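Local coordinates for putative effector, AYWB SAP54-like protein ('Echinacea purpurea' witches'-broom phytoplasma, PDB 6INR) that probably acts as a secreted phytoplasma effector that binds plant MADS transcription factors and causes phyllody, the leaf-like transformation of flowers, at residues N37-K40 / I41-D45. Sequence-based numbering, arbitrary orientation.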
loop_
_atom_site.group_PDB
_atom_site.type_symbol
_atom_site.label_atom_id
_atom_site.label_comp_id
_atom_site.label_asym_id
_atom_site.label_seq_id
_atom_site.Cartn_x
_atom_site.Cartn_y
_atom_site.Cartn_z
ATOM N N ASN A 37 3.167 4.136 0.863
ATOM C CA ASN A 37 3.244 3.486 2.185
ATOM C C ASN A 37 4.690 3.033 2.462
ATOM O O ASN A 37 5.203 3.148 3.573
ATOM C CB ASN A 37 2.283 2.317 2.296
ATOM C CG ASN A 37 0.860 2.755 2.537
ATOM O OD1 ASN A 37 0.594 3.728 3.247
ATOM N ND2 ASN A 37 -0.077 2.005 1.979
ATOM N N ALA A 38 5.342 2.589 1.393
ATOM C CA ALA A 38 6.742 2.159 1.440
ATOM C C ALA A 38 7.662 3.319 1.741
ATOM O O ALA A 38 8.679 3.170 2.413
ATOM C CB ALA A 38 7.156 1.527 0.132
ATOM N N THR A 39 7.317 4.464 1.186
ATOM C CA THR A 39 7.977 5.734 1.500
ATOM C C THR A 39 7.769 6.084 2.966
ATOM O O THR A 39 8.686 6.486 3.657
ATOM C CB THR A 39 7.406 6.860 0.606
ATOM O OG1 THR A 39 7.934 6.686 -0.711
ATOM C CG2 THR A 39 7.744 8.254 1.118
ATOM N N LYS A 40 6.547 5.941 3.420
ATOM C CA LYS A 40 6.196 6.255 4.809
ATOM C C LYS A 40 7.102 5.460 5.751
ATOM O O LYS A 40 7.508 5.938 6.799
ATOM C CB LYS A 40 4.742 5.868 5.090
ATOM C CG LYS A 40 3.870 6.966 5.679
ATOM C CD LYS A 40 4.475 7.540 6.944
ATOM C CE LYS A 40 3.455 8.335 7.745
ATOM N NZ LYS A 40 4.091 8.959 8.937
ATOM N N ILE A 41 7.416 4.233 5.357
ATOM C CA ILE A 41 8.177 3.334 6.238
ATOM C C ILE A 41 9.628 3.782 6.257
ATOM O O ILE A 41 10.236 3.909 7.311
ATOM C CB ILE A 41 8.048 1.836 5.871
ATOM C CG1 ILE A 41 6.702 1.259 6.339
ATOM C CG2 ILE A 41 9.138 1.020 6.547
ATOM C CD1 ILE A 41 6.388 -0.081 5.697
ATOM N N THR A 42 10.191 4.023 5.086
ATOM C CA THR A 42 11.590 4.443 5.046
ATOM C C THR A 42 11.818 5.742 5.840
ATOM O O THR A 42 12.907 5.974 6.389
ATOM C CB THR A 42 12.130 4.629 3.618
ATOM O OG1 THR A 42 11.391 5.670 2.963
ATOM C CG2 THR A 42 12.079 3.300 2.818
ATOM N N ASN A 43 10.808 6.604 5.894
ATOM C CA ASN A 43 10.959 7.869 6.681
ATOM C C ASN A 43 10.817 7.634 8.192
ATOM O O ASN A 43 11.461 8.277 8.978
ATOM C CB ASN A 43 10.029 8.995 6.186
ATOM C CG ASN A 43 10.399 9.477 4.788
ATOM O OD1 ASN A 43 11.576 9.683 4.471
ATOM N ND2 ASN A 43 9.391 9.635 3.935
ATOM N N ILE A 44 9.927 6.742 8.578
ATOM C CA ILE A 44 9.848 6.254 9.983
ATOM C C ILE A 44 11.181 5.640 10.482
ATOM O O ILE A 44 11.646 5.951 11.569
ATOM C CB ILE A 44 8.708 5.231 10.186
ATOM C CG1 ILE A 44 7.356 5.885 9.889
ATOM C CG2 ILE A 44 8.721 4.684 11.617
ATOM C CD1 ILE A 44 6.170 4.944 9.938
ATOM N N ASP A 45 11.798 4.800 9.663
ATOM C CA ASP A 45 13.139 4.306 9.953
ATOM C C ASP A 45 14.102 5.441 10.289
ATOM O O ASP A 45 14.692 5.475 11.358
ATOM C CB ASP A 45 13.676 3.463 8.799
ATOM C CG ASP A 45 13.028 2.085 8.749
ATOM O OD1 ASP A 45 12.360 1.701 9.748
ATOM O OD2 ASP A 45 13.170 1.386 7.721
#
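T39 O accepts two bonds from the next turn of the helix. N43 N donates to T39 O at 3.1 Å, nearly in line with the C=O bond. T42 OG1 donates to T39 O from the flank at 2.9 Å, with a C=O...O angle of 118°. The T42 hydroxyl sits between its own backbone N and carbonyl carbon (chi1 62°), which turns it back toward T39 O. The same rotation lays T42 CG2 against A38 O, at 3.4 Å. T39 and N43 run side by side in the same direction, and T39 CG2 lies 3.5 Å from N43 ND2. I44 meets K40 O twice. I44 N donates to K40 O at 3.1 Å, and I44 CG1 packs against the same oxygen. The other backbone bonds are uneven. The i to i+4 bond from T42 N to A38 O is fairly straight (166°). I41 N makes only weak bonds, to N37 O four residues back and A38 O three back. One shell out, T39 OG1 bonds to Y35 O a turn earlier, and N43 OD1 accepts from K46 NZ. These are regular alpha-helical contacts within helix 16-49. That helix pairs with helix 55-84 in an alpha-helical hairpin. N37, K40 and I41 touch Y67 there, N37 ND2 bonds to Q74, and D45 forms a salt bridge with K64.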